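Local coordinates for C-domain type II peptide synthetase (Streptomyces globisporus, PDB 4ZNM), which is a condensation-domain protein of the type II peptide synthetase kind, a single chain built round two large mixed beta-sheets and carrying bound sodium, at residues S21-F26 against V307-N312; G40-M45 against G86-E91; S111-R116 against G142-K147; E229-R234 against D435-A440. All blocks are in the same frame, centred on the assembly; numbering follows the deposited sequence.

Contact 1. Residues S21-F26 against V307-N312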
loop_
_atom_site.group_PDB
_atom_site.type_symbol
_atom_site.label_atom_id
_atom_site.label_comp_id
_atom_site.label_asym_id
_atom_site.label_seq_id
_atom_site.Cartn_x
_atom_site.Cartn_y
_atom_site.Cartn_z
ATOM N N SER A 21 -3.639 -8.941 14.787
ATOM C CA SER A 21 -4.772 -8.240 14.194
ATOM C C SER A 21 -5.447 -9.102 13.128
ATOM O O SER A 21 -4.860 -10.062 12.647
ATOM C CB SER A 21 -4.309 -6.949 13.559
ATOM O OG SER A 21 -3.439 -7.216 12.463
ATOM N N PHE A 22 -6.665 -8.735 12.727
ATOM C CA PHE A 22 -7.305 -9.366 11.589
ATOM C C PHE A 22 -6.447 -9.231 10.338
ATOM O O PHE A 22 -6.313 -10.197 9.560
ATOM C CB PHE A 22 -8.696 -8.769 11.350
ATOM C CG PHE A 22 -9.720 -9.165 12.373
ATOM C CD1 PHE A 22 -9.739 -10.445 12.913
ATOM C CD2 PHE A 22 -10.692 -8.273 12.772
ATOM C CE1 PHE A 22 -10.691 -10.816 13.832
ATOM C CE2 PHE A 22 -11.652 -8.640 13.703
ATOM C CZ PHE A 22 -11.653 -9.915 14.226
ATOM N N HIS A 23 -5.809 -8.078 10.147
ATOM C CA HIS A 23 -4.969 -7.946 8.995
ATOM C C HIS A 23 -3.800 -8.935 9.062
ATOM O O HIS A 23 -3.426 -9.526 8.068
ATOM C CB HIS A 23 -4.427 -6.537 8.865
ATOM C CG HIS A 23 -3.475 -6.382 7.728
ATOM N ND1 HIS A 23 -3.859 -6.534 6.409
ATOM C CD2 HIS A 23 -2.145 -6.116 7.707
ATOM C CE1 HIS A 23 -2.812 -6.340 5.624
ATOM N NE2 HIS A 23 -1.761 -6.083 6.382
ATOM N N GLN A 24 -3.202 -9.075 10.229
ATOM C CA GLN A 24 -2.072 -9.985 10.384
ATOM C C GLN A 24 -2.528 -11.457 10.185
ATOM O O GLN A 24 -1.782 -12.269 9.634
ATOM C CB GLN A 24 -1.421 -9.758 11.745
ATOM C CG GLN A 24 -0.629 -8.431 11.740
ATOM C CD GLN A 24 -0.188 -7.945 13.106
ATOM O OE1 GLN A 24 -0.674 -8.414 14.129
ATOM N NE2 GLN A 24 0.719 -6.952 13.118
ATOM N N GLU A 25 -3.743 -11.783 10.613
ATOM C CA GLU A 25 -4.356 -13.090 10.295
ATOM C C GLU A 25 -4.458 -13.338 8.787
ATOM O O GLU A 25 -4.171 -14.436 8.282
ATOM C CB GLU A 25 -5.767 -13.198 10.878
ATOM C CG GLU A 25 -5.830 -13.437 12.351
ATOM C CD GLU A 25 -7.261 -13.636 12.868
ATOM O OE1 GLU A 25 -8.237 -13.725 12.068
ATOM O OE2 GLU A 25 -7.389 -13.697 14.106
ATOM N N PHE A 26 -4.911 -12.319 8.076
ATOM C CA PHE A 26 -4.951 -12.380 6.622
ATOM C C PHE A 26 -3.551 -12.692 6.092
ATOM O O PHE A 26 -3.394 -13.560 5.261
ATOM C CB PHE A 26 -5.510 -11.064 6.055
ATOM C CG PHE A 26 -5.216 -10.833 4.599
ATOM C CD1 PHE A 26 -5.986 -11.405 3.623
ATOM C CD2 PHE A 26 -4.181 -10.009 4.219
ATOM C CE1 PHE A 26 -5.721 -11.165 2.314
ATOM C CE2 PHE A 26 -3.912 -9.783 2.900
ATOM C CZ PHE A 26 -4.683 -10.348 1.954
ATOM N N VAL A 307 -0.064 4.241 14.503
ATOM C CA VAL A 307 0.826 3.451 13.647
ATOM C C VAL A 307 0.474 1.982 13.765
ATOM O O VAL A 307 0.357 1.400 14.864
ATOM C CB VAL A 307 2.305 3.744 13.985
ATOM C CG1 VAL A 307 3.273 2.830 13.211
ATOM C CG2 VAL A 307 2.614 5.210 13.694
ATOM N N GLY A 308 0.265 1.393 12.598
ATOM C CA GLY A 308 -0.077 -0.008 12.449
ATOM C C GLY A 308 -0.451 -0.276 10.990
ATOM O O GLY A 308 -0.494 0.643 10.177
ATOM N N SER A 309 -0.737 -1.517 10.651
ATOM C CA SER A 309 -1.225 -1.840 9.313
ATOM C C SER A 309 -2.711 -2.216 9.389
ATOM O O SER A 309 -3.096 -3.301 9.833
ATOM C CB SER A 309 -0.370 -2.945 8.704
ATOM O OG SER A 309 -0.739 -3.142 7.362
ATOM N N PHE A 310 -3.538 -1.286 8.926
ATOM C CA PHE A 310 -4.990 -1.349 9.039
ATOM C C PHE A 310 -5.677 -1.854 7.787
ATOM O O PHE A 310 -6.875 -2.079 7.802
ATOM C CB PHE A 310 -5.533 0.066 9.359
ATOM C CG PHE A 310 -5.290 0.497 10.774
ATOM C CD1 PHE A 310 -4.014 0.754 11.224
ATOM C CD2 PHE A 310 -6.345 0.674 11.646
ATOM C CE1 PHE A 310 -3.788 1.162 12.525
ATOM C CE2 PHE A 310 -6.122 1.076 12.942
ATOM C CZ PHE A 310 -4.846 1.314 13.385
ATOM N N ILE A 311 -4.955 -1.959 6.676
ATOM C CA ILE A 311 -5.627 -2.119 5.396
ATOM C C ILE A 311 -6.365 -3.464 5.352
ATOM O O ILE A 311 -5.992 -4.415 6.049
ATOM C CB ILE A 311 -4.655 -1.976 4.222
ATOM C CG1 ILE A 311 -3.493 -2.958 4.339
ATOM C CG2 ILE A 311 -4.181 -0.511 4.115
ATOM C CD1 ILE A 311 -2.517 -2.869 3.149
ATOM N N ASN A 312 -7.406 -3.534 4.531
ATOM C CA ASN A 312 -8.291 -4.713 4.528
ATOM C C ASN A 312 -8.646 -5.134 3.089
ATOM O O ASN A 312 -9.091 -4.347 2.274
ATOM C CB ASN A 312 -9.538 -4.411 5.343
ATOM C CG ASN A 312 -10.488 -5.583 5.419
ATOM O OD1 ASN A 312 -10.079 -6.735 5.659
ATOM N ND2 ASN A 312 -11.765 -5.299 5.214
HETATM O O HOH W 1 -1.858 -5.177 11.484
HETATM O O HOH W 2 0.594 -5.313 5.409
#

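Contact 2. Residues G40-M45 against G86-E91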
loop_
_atom_site.group_PDB
_atom_site.type_symbol
_atom_site.label_atom_id
_atom_site.label_comp_id
_atom_site.label_asym_id
_atom_site.label_seq_id
_atom_site.Cartn_x
_atom_site.Cartn_y
_atom_site.Cartn_z
ATOM N N GLY A 40 8.089 -14.041 2.133
ATOM C CA GLY A 40 6.701 -13.709 2.370
ATOM C C GLY A 40 6.515 -12.642 3.430
ATOM O O GLY A 40 7.462 -11.971 3.835
ATOM N N PRO A 41 5.293 -12.503 3.923
ATOM C CA PRO A 41 4.926 -11.387 4.804
ATOM C C PRO A 41 5.624 -11.354 6.160
ATOM O O PRO A 41 5.651 -10.281 6.745
ATOM C CB PRO A 41 3.417 -11.558 4.989
ATOM C CG PRO A 41 3.104 -12.951 4.536
ATOM C CD PRO A 41 4.141 -13.342 3.547
ATOM N N PHE A 42 6.183 -12.472 6.641
ATOM C CA PHE A 42 6.920 -12.436 7.886
ATOM C C PHE A 42 8.425 -12.528 7.628
ATOM O O PHE A 42 9.228 -12.709 8.539
ATOM C CB PHE A 42 6.397 -13.545 8.819
ATOM C CG PHE A 42 4.950 -13.377 9.102
ATOM C CD1 PHE A 42 4.536 -12.502 10.084
ATOM C CD2 PHE A 42 3.998 -14.005 8.311
ATOM C CE1 PHE A 42 3.194 -12.273 10.318
ATOM C CE2 PHE A 42 2.636 -13.804 8.543
ATOM C CZ PHE A 42 2.230 -12.935 9.542
ATOM N N GLY A 43 8.800 -12.386 6.362
ATOM C CA GLY A 43 10.194 -12.294 6.001
ATOM C C GLY A 43 10.669 -10.840 5.927
ATOM O O GLY A 43 9.883 -9.889 6.042
ATOM N N PRO A 44 11.961 -10.654 5.683
ATOM C CA PRO A 44 12.631 -9.345 5.776
ATOM C C PRO A 44 12.400 -8.462 4.562
ATOM O O PRO A 44 12.858 -7.332 4.615
ATOM C CB PRO A 44 14.109 -9.709 5.892
ATOM C CG PRO A 44 14.230 -11.024 5.161
ATOM C CD PRO A 44 12.896 -11.748 5.358
HETATM N N MSE A 45 11.730 -8.939 3.510
HETATM C CA MSE A 45 11.441 -8.055 2.378
HETATM C C MSE A 45 10.007 -7.521 2.404
HETATM O O MSE A 45 9.591 -6.760 1.507
HETATM C CB MSE A 45 11.725 -8.773 1.045
HETATM C CG MSE A 45 13.163 -9.193 0.844
HETATM SE SE MSE A 45 14.415 -7.611 0.862
HETATM C CE MSE A 45 13.859 -6.816 -0.844
ATOM N N GLY A 86 3.513 -22.958 14.827
ATOM C CA GLY A 86 2.818 -22.819 13.555
ATOM C C GLY A 86 2.388 -21.403 13.168
ATOM O O GLY A 86 2.090 -21.146 11.999
ATOM N N THR A 87 2.361 -20.483 14.132
ATOM C CA THR A 87 1.852 -19.133 13.881
ATOM C C THR A 87 2.876 -18.080 14.312
ATOM O O THR A 87 4.064 -18.373 14.408
ATOM C CB THR A 87 0.483 -18.915 14.606
ATOM O OG1 THR A 87 -0.060 -17.624 14.286
ATOM C CG2 THR A 87 0.629 -19.046 16.105
ATOM N N HIS A 88 2.422 -16.850 14.547
ATOM C CA HIS A 88 3.296 -15.773 14.974
ATOM C C HIS A 88 2.759 -15.157 16.254
ATOM O O HIS A 88 1.570 -14.902 16.388
ATOM C CB HIS A 88 3.437 -14.745 13.853
ATOM C CG HIS A 88 3.943 -15.349 12.586
ATOM N ND1 HIS A 88 5.288 -15.408 12.279
ATOM C CD2 HIS A 88 3.299 -16.033 11.601
ATOM C CE1 HIS A 88 5.445 -16.047 11.136
ATOM N NE2 HIS A 88 4.253 -16.447 10.705
ATOM N N ARG A 89 3.653 -14.989 17.217
ATOM C CA ARG A 89 3.334 -14.318 18.464
ATOM C C ARG A 89 3.866 -12.885 18.468
ATOM O O ARG A 89 5.066 -12.680 18.314
ATOM C CB ARG A 89 3.934 -15.072 19.642
ATOM C CG ARG A 89 3.894 -14.294 20.950
ATOM C CD ARG A 89 4.261 -15.177 22.132
ATOM N NE ARG A 89 5.589 -15.756 21.964
ATOM C CZ ARG A 89 6.718 -15.193 22.382
ATOM N NH1 ARG A 89 6.704 -14.021 23.011
ATOM N NH2 ARG A 89 7.872 -15.809 22.166
ATOM N N PRO A 90 2.989 -11.899 18.686
ATOM C CA PRO A 90 3.476 -10.531 18.900
ATOM C C PRO A 90 4.111 -10.350 20.267
ATOM O O PRO A 90 3.617 -10.905 21.228
ATOM C CB PRO A 90 2.206 -9.674 18.794
ATOM C CG PRO A 90 1.124 -10.592 18.326
ATOM C CD PRO A 90 1.522 -11.967 18.755
ATOM N N GLU A 91 5.189 -9.585 20.358
ATOM C CA GLU A 91 5.679 -9.178 21.658
ATOM C C GLU A 91 6.139 -7.731 21.594
ATOM O O GLU A 91 6.921 -7.357 20.710
ATOM C CB GLU A 91 6.816 -10.061 22.133
ATOM C CG GLU A 91 7.285 -9.628 23.530
ATOM C CD GLU A 91 8.336 -10.561 24.113
ATOM O OE1 GLU A 91 8.716 -11.520 23.408
ATOM O OE2 GLU A 91 8.778 -10.330 25.269
#

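Contact 3. Residues S111-R116 against G142-K147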
loop_
_atom_site.group_PDB
_atom_site.type_symbol
_atom_site.label_atom_id
_atom_site.label_comp_id
_atom_site.label_asym_id
_atom_site.label_seq_id
_atom_site.Cartn_x
_atom_site.Cartn_y
_atom_site.Cartn_z
ATOM N N SER A 111 18.039 18.369 -11.376
ATOM C CA SER A 111 17.577 17.121 -11.998
ATOM C C SER A 111 18.399 15.926 -11.477
ATOM O O SER A 111 17.887 14.818 -11.304
ATOM C CB SER A 111 17.643 17.184 -13.521
ATOM O OG SER A 111 18.969 17.324 -13.984
ATOM N N GLU A 112 19.674 16.142 -11.210
ATOM C CA GLU A 112 20.480 15.048 -10.713
ATOM C C GLU A 112 20.080 14.689 -9.270
ATOM O O GLU A 112 20.207 13.526 -8.866
ATOM C CB GLU A 112 21.958 15.400 -10.806
ATOM C CG GLU A 112 22.902 14.253 -10.449
ATOM C CD GLU A 112 22.771 13.063 -11.393
ATOM O OE1 GLU A 112 22.311 13.244 -12.545
ATOM O OE2 GLU A 112 23.119 11.940 -10.970
ATOM N N ARG A 113 19.578 15.673 -8.516
ATOM C CA ARG A 113 19.079 15.453 -7.145
ATOM C C ARG A 113 17.813 14.579 -7.058
ATOM O O ARG A 113 17.706 13.710 -6.182
ATOM C CB ARG A 113 18.816 16.801 -6.467
ATOM C CG ARG A 113 20.135 17.527 -6.125
ATOM C CD ARG A 113 19.987 18.740 -5.253
ATOM N NE ARG A 113 21.241 19.511 -5.280
ATOM C CZ ARG A 113 21.578 20.427 -4.385
ATOM N NH1 ARG A 113 20.738 20.745 -3.407
ATOM N NH2 ARG A 113 22.760 21.032 -4.462
ATOM N N VAL A 114 16.856 14.810 -7.947
ATOM C CA VAL A 114 15.609 14.041 -7.939
ATOM C C VAL A 114 15.937 12.584 -8.261
ATOM O O VAL A 114 15.368 11.638 -7.705
ATOM C CB VAL A 114 14.609 14.583 -8.944
ATOM C CG1 VAL A 114 13.255 13.911 -8.749
ATOM C CG2 VAL A 114 14.489 16.092 -8.817
ATOM N N ARG A 115 16.882 12.451 -9.180
ATOM C CA ARG A 115 17.357 11.190 -9.677
ATOM C C ARG A 115 18.099 10.444 -8.585
ATOM O O ARG A 115 17.835 9.266 -8.358
ATOM C CB ARG A 115 18.254 11.450 -10.888
ATOM C CG ARG A 115 18.895 10.256 -11.551
ATOM C CD ARG A 115 19.896 10.771 -12.595
ATOM N NE ARG A 115 20.673 9.718 -13.248
ATOM C CZ ARG A 115 21.780 9.168 -12.746
ATOM N NH1 ARG A 115 22.251 9.552 -11.562
ATOM N NH2 ARG A 115 22.415 8.221 -13.429
ATOM N N ARG A 116 19.020 11.119 -7.898
ATOM C CA ARG A 116 19.795 10.442 -6.881
ATOM C C ARG A 116 18.880 10.139 -5.698
ATOM O O ARG A 116 19.048 9.120 -5.056
ATOM C CB ARG A 116 21.030 11.246 -6.471
ATOM C CG ARG A 116 22.171 11.109 -7.498
ATOM C CD ARG A 116 23.468 11.817 -7.062
ATOM N NE ARG A 116 24.352 12.074 -8.201
ATOM C CZ ARG A 116 25.620 12.460 -8.115
ATOM N NH1 ARG A 116 26.203 12.639 -6.933
ATOM N NH2 ARG A 116 26.309 12.673 -9.225
ATOM N N GLY A 142 19.944 11.041 2.918
ATOM C CA GLY A 142 20.865 11.420 1.865
ATOM C C GLY A 142 20.960 12.929 1.716
ATOM O O GLY A 142 20.000 13.566 1.319
ATOM N N ARG A 143 22.108 13.516 2.028
ATOM C CA ARG A 143 22.217 14.991 1.989
ATOM C C ARG A 143 22.900 15.421 0.737
ATOM O O ARG A 143 23.937 14.894 0.386
ATOM C CB ARG A 143 22.970 15.500 3.194
ATOM C CG ARG A 143 22.382 15.009 4.514
ATOM C CD ARG A 143 23.005 15.724 5.695
ATOM N NE ARG A 143 22.517 17.079 5.789
ATOM C CZ ARG A 143 22.832 17.931 6.761
ATOM N NH1 ARG A 143 23.639 17.564 7.755
ATOM N NH2 ARG A 143 22.342 19.156 6.736
ATOM N N PHE A 144 22.339 16.410 0.065
ATOM C CA PHE A 144 23.031 17.041 -1.047
ATOM C C PHE A 144 23.973 18.149 -0.601
ATOM O O PHE A 144 25.097 18.276 -1.105
ATOM C CB PHE A 144 22.012 17.600 -2.020
ATOM C CG PHE A 144 21.072 16.549 -2.551
ATOM C CD1 PHE A 144 21.508 15.605 -3.468
ATOM C CD2 PHE A 144 19.756 16.509 -2.137
ATOM C CE1 PHE A 144 20.630 14.644 -3.965
ATOM C CE2 PHE A 144 18.891 15.564 -2.638
ATOM C CZ PHE A 144 19.332 14.627 -3.546
ATOM N N ASP A 145 23.484 18.980 0.300
ATOM C CA ASP A 145 24.253 20.117 0.813
ATOM C C ASP A 145 23.620 20.454 2.156
ATOM O O ASP A 145 22.808 19.660 2.670
ATOM C CB ASP A 145 24.270 21.288 -0.177
ATOM C CG ASP A 145 22.882 21.843 -0.481
ATOM O OD1 ASP A 145 22.030 21.827 0.433
ATOM O OD2 ASP A 145 22.648 22.322 -1.624
ATOM N N GLN A 146 24.009 21.571 2.757
ATOM C CA GLN A 146 23.651 21.844 4.151
ATOM C C GLN A 146 22.160 22.178 4.302
ATOM O O GLN A 146 21.648 22.260 5.422
ATOM C CB GLN A 146 24.522 22.981 4.716
ATOM C CG GLN A 146 25.952 22.551 5.044
ATOM C CD GLN A 146 26.000 21.510 6.164
ATOM O OE1 GLN A 146 25.642 21.785 7.308
ATOM N NE2 GLN A 146 26.402 20.303 5.824
ATOM N N LYS A 147 21.454 22.351 3.193
ATOM C CA LYS A 147 20.034 22.728 3.283
ATOM C C LYS A 147 19.093 21.923 2.377
ATOM O O LYS A 147 17.882 22.203 2.334
ATOM C CB LYS A 147 19.875 24.234 2.969
ATOM C CG LYS A 147 20.402 24.638 1.613
ATOM C CD LYS A 147 20.300 26.148 1.386
ATOM C CE LYS A 147 20.897 26.548 0.047
ATOM N NZ LYS A 147 22.347 26.224 -0.038
#

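Contact 4. Residues E229-R234 against D435-A440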
loop_
_atom_site.group_PDB
_atom_site.type_symbol
_atom_site.label_atom_id
_atom_site.label_comp_id
_atom_site.label_asym_id
_atom_site.label_seq_id
_atom_site.Cartn_x
_atom_site.Cartn_y
_atom_site.Cartn_z
ATOM N N GLU A 229 -3.027 -15.267 -15.805
ATOM C CA GLU A 229 -2.212 -16.416 -16.152
ATOM C C GLU A 229 -0.764 -16.006 -16.026
ATOM O O GLU A 229 -0.349 -14.987 -16.595
ATOM C CB GLU A 229 -2.506 -16.920 -17.570
ATOM C CG GLU A 229 -1.796 -18.217 -17.910
ATOM C CD GLU A 229 -2.109 -18.698 -19.315
ATOM O OE1 GLU A 229 -2.738 -17.935 -20.080
ATOM O OE2 GLU A 229 -1.723 -19.837 -19.649
ATOM N N THR A 230 0.008 -16.811 -15.303
ATOM C CA THR A 230 1.408 -16.509 -15.081
ATOM C C THR A 230 2.273 -17.065 -16.190
ATOM O O THR A 230 1.868 -17.972 -16.900
ATOM C CB THR A 230 1.880 -17.066 -13.760
ATOM O OG1 THR A 230 1.531 -18.456 -13.664
ATOM C CG2 THR A 230 1.234 -16.304 -12.607
ATOM N N ASP A 231 3.471 -16.501 -16.326
ATOM C CA ASP A 231 4.450 -16.968 -17.309
ATOM C C ASP A 231 5.188 -18.185 -16.808
ATOM O O ASP A 231 5.612 -19.002 -17.601
ATOM C CB ASP A 231 5.484 -15.892 -17.632
ATOM C CG ASP A 231 4.878 -14.665 -18.283
ATOM O OD1 ASP A 231 3.935 -14.842 -19.076
ATOM O OD2 ASP A 231 5.368 -13.526 -18.008
ATOM N N ILE A 232 5.360 -18.280 -15.491
ATOM C CA ILE A 232 6.121 -19.351 -14.888
ATOM C C ILE A 232 5.227 -19.977 -13.824
ATOM O O ILE A 232 4.677 -19.256 -12.952
ATOM C CB ILE A 232 7.455 -18.842 -14.279
ATOM C CG1 ILE A 232 8.293 -18.084 -15.326
ATOM C CG2 ILE A 232 8.239 -20.017 -13.728
ATOM C CD1 ILE A 232 9.334 -17.135 -14.718
ATOM N N PRO A 233 5.068 -21.309 -13.873
ATOM C CA PRO A 233 4.185 -21.934 -12.888
ATOM C C PRO A 233 4.751 -21.977 -11.490
ATOM O O PRO A 233 5.957 -21.982 -11.257
ATOM C CB PRO A 233 4.003 -23.354 -13.419
ATOM C CG PRO A 233 5.210 -23.627 -14.219
ATOM C CD PRO A 233 5.570 -22.285 -14.851
ATOM N N ARG A 234 3.823 -21.990 -10.554
ATOM C CA ARG A 234 4.106 -22.159 -9.158
ATOM C C ARG A 234 5.049 -23.344 -8.944
ATOM O O ARG A 234 6.041 -23.226 -8.234
ATOM C CB ARG A 234 2.761 -22.340 -8.422
ATOM C CG ARG A 234 2.843 -22.179 -6.924
ATOM C CD ARG A 234 1.426 -22.371 -6.274
ATOM N NE ARG A 234 1.474 -21.919 -4.896
ATOM C CZ ARG A 234 1.283 -20.660 -4.523
ATOM N NH1 ARG A 234 1.380 -20.333 -3.240
ATOM N NH2 ARG A 234 0.988 -19.728 -5.428
ATOM N N ASP A 435 9.238 -9.551 -16.922
ATOM C CA ASP A 435 9.082 -8.083 -16.913
ATOM C C ASP A 435 8.312 -7.552 -18.126
ATOM O O ASP A 435 7.525 -6.611 -18.013
ATOM C CB ASP A 435 10.449 -7.403 -16.868
ATOM C CG ASP A 435 11.233 -7.751 -15.613
ATOM O OD1 ASP A 435 10.611 -7.919 -14.541
ATOM O OD2 ASP A 435 12.479 -7.863 -15.701
ATOM N N GLU A 436 8.552 -8.174 -19.274
ATOM C CA GLU A 436 7.935 -7.796 -20.538
ATOM C C GLU A 436 6.413 -7.986 -20.517
ATOM O O GLU A 436 5.657 -7.165 -21.017
ATOM C CB GLU A 436 8.544 -8.623 -21.667
ATOM C CG GLU A 436 10.028 -8.338 -21.912
ATOM C CD GLU A 436 10.982 -8.912 -20.833
ATOM O OE1 GLU A 436 10.574 -9.812 -20.044
ATOM O OE2 GLU A 436 12.153 -8.451 -20.789
ATOM N N THR A 437 5.974 -9.090 -19.947
ATOM C CA THR A 437 4.556 -9.367 -19.800
ATOM C C THR A 437 3.883 -8.260 -19.010
ATOM O O THR A 437 2.812 -7.790 -19.369
ATOM C CB THR A 437 4.327 -10.698 -19.071
ATOM O OG1 THR A 437 4.994 -11.719 -19.794
ATOM C CG2 THR A 437 2.847 -11.028 -18.942
HETATM N N MSE A 438 4.510 -7.863 -17.914
HETATM C CA MSE A 438 3.932 -6.843 -17.039
HETATM C C MSE A 438 4.032 -5.444 -17.681
HETATM O O MSE A 438 3.152 -4.607 -17.509
HETATM C CB MSE A 438 4.618 -6.881 -15.689
HETATM C CG MSE A 438 4.292 -8.160 -14.929
HETATM SE SE MSE A 438 2.447 -8.078 -14.198
HETATM C CE MSE A 438 1.644 -9.396 -15.364
ATOM N N ALA A 439 5.108 -5.212 -18.426
ATOM C CA ALA A 439 5.271 -3.982 -19.182
ATOM C C ALA A 439 4.136 -3.807 -20.196
ATOM O O ALA A 439 3.592 -2.698 -20.350
ATOM C CB ALA A 439 6.626 -3.982 -19.892
ATOM N N ALA A 440 3.776 -4.892 -20.879
ATOM C CA ALA A 440 2.679 -4.860 -21.857
ATOM C C ALA A 440 1.337 -4.683 -21.153
ATOM O O ALA A 440 0.466 -3.962 -21.615
ATOM C CB ALA A 440 2.669 -6.143 -22.718
#

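Contact 1. Residues S21-F26 against V307-N312
With its CG swung trans to the backbone N (chi1 176°), His23 carries its imidazole out of the first turn of helix 22-28 and onto the loop 307-312. Ser309 adopts a similar torsion (chi1 -173°), which brings its OG beside the NE2 and CD2 corner of that ring, while Ile311 CG1 packs 3.7 Å from His23 CE1. The carbonyl of Ile311 comes up obliquely to the ring, its O 3.0 Å from His23 ND1, but the angle is too poor for a hydrogen bond. Water carries the hydrogen-bonded links between the segments. One molecule sits 2.7 Å from His23 NE2 and also meets Ser309 OG at 3.2 Å; another lies 2.8 Å from Ser21 OG and donates to Ser309 O over the same distance. Ser21 OG is doubly employed, since it also accepts from Gln24 N (2.9 Å), while Gln24 OE1 accepts from Ser21 N: a capping box at the start of the helix. From the loop itself, Phe310 N and the backbone of Gly308 hydrogen-bond to Asp161, the last residue of the HHxxxD signature of condensation domains. One water thus joins His23 NE2 to Ser309 OG and another joins Ser21 OG to Ser309 O, so the buried joint between helix and loop is partly made through solvent.

Contact 2. Residues G40-M45 against G86-E91
An offset face-to-face aromatic stack, Phe42 on His88, joins the irregular segment leading into strand 47-55 to strand 87-92 of the small two-stranded antiparallel hairpin. It is the whole of the contact between the two segments, and both residues are buried. The ring centroids lie 3.7 Å apart and the planes are only 12° from parallel. The two side chains arrive from opposite directions and overlap by their rings, so that the imidazole covers most of the phenyl ring, shifted somewhat toward its CG end: His88 CE1 comes down on Phe42 CG at 3.4 Å, and the same atom is 3.5 Å from Phe42 CB. His88 NE2 stands over Phe42 CD2, also at 3.4 Å, displaced toward the rim of the ring. At the far end the rings remain in touch less closely, with Phe42 CZ 3.9 Å from His88 CD2. Both residues place CG opposite the carbonyl carbon and beside the backbone N (chi1 -59° for Phe42 and -57° for His88), which sends each ring straight across the gap. His88 NE2 is also hydrogen-bonded to Asp31 OD2, a bond that should restrain rotation of the imidazole while its face stays on Phe42. One residue on from Phe42, Gly43 O accepts from His156 NE2, the first histidine of the HHxxxD signature. Around the rings, Leu27 and Cys28 of helix 22-28 pack on Phe42, while strand 79-84, the hairpin partner, lends Leu81 to Phe42 and Arg83 to His88.

Contact 3. Residues S111-R116 against G142-K147
Asp145 OD2 is gripped by both terminal nitrogens of Arg113, NH1 and NH2, each at 3.1 Å, in an end-on salt bridge that converges on a single oxygen. The bridge ties helix 110-125 to the corner that follows strand 137-143, within a beta-alpha-beta unit whose first strand is 101-104. The carboxylate stands steeply to the guanidinium, the planes 70° apart; OD2 lies at the guanidinium edge, yet both nitrogens approach it from above one face of the carboxylate. On its way there, Arg113 slides past Phe144 in the opposite direction. Its aliphatic stem is extended from CG to NE and spreads over one face of the ring: Arg113 CG is 3.6 Å from the ring centroid, a CH-pi contact only 15° off the normal. Further out, the guanidinium lies over Phe144 CB, nearly parallel to the phenyl plane. The far end of the ring reaches the helix backbone, with Phe144 CZ 3.2 Å from Arg113 O, and Arg116 CB sits at the ring edge, 4.2 Å from Phe144 CE1. Arg113 has further partners: NE donates to Val108 O, while NH2 and NH1 form salt bridges with Asp107 and Asp148. A surrounding of three carboxylates should keep its positive charge well compensated. Asp145 is itself fixed by an Asx turn, in which the other carboxylate oxygen, OD1, accepts from Lys147 N at 2.9 Å.

Contact 4. Residues E229-R234 against D435-A440
Asp231 and Thr437 approach from opposite directions, one from the loop after strand 227-229 and the other from the first turn of helix 435-454, and the two side chains make the whole contact between these segments. Each directs its polar group across the gap through the same kind of torsion: the CG of Asp231 (chi1 -63°) and the OG1 of Thr437 (chi1 -57°) both lie opposite their carbonyl carbons and beside the backbone N. Thr437 OG1 donates to Asp231 OD2 in a short hydrogen bond of 2.6 Å, meeting the carboxylate on the syn side and 21° out of its plane. The threonine follows its hydroxyl closely, for Thr437 CB is 3.2 Å from Asp231 OD2. Its methyl flanks the carboxylate more loosely, with Thr437 CG2 3.7 Å from Asp231 OD2. OD2 takes a second bond from the backbone N of Lys434, just before the helix, so that one carboxylate oxygen binds both the approach to the helix and its first turn. A helix start is a place where a negative charge would be expected to be stabilised, although the nearby Glu436 may offset some of this. The loop is tied down further by Arg432, whose NE donates to Ile232 O and whose NH2 meets Thr230 OG1. The contact thus lies at the surface and links elements attached to both edges of a five-stranded mixed sheet: the loop leaves edge strand 227-229 and bonds through Thr230 to Asn365, just ahead of strand 366-373, while the helix packs Met438 and Ala439 on Gln245 of strand 242-249, the other edge.

How the contacts relate
Contacts 1 and 2 are buried neighbours, their centres 13 Å apart, and they share helix 22-28: contact 1 uses it directly, contact 2 is packed against it, and Gln24 O comes within 4.1 Å of Phe42 CZ. Contact 3 is partly buried and contact 4 lies at the surface; neither touches the others. The chemistry differs: water bridges in contact 1, hydrated although buried, stacked rings in contact 2, a salt bridge whose arginine stem crosses an aromatic face in contact 3, and a single short hydrogen bond in contact 4. Contact 3 involves strand 137-143 of the six-stranded sheet, while the contact 4 loop leaves strand 227-229 of the five-stranded one.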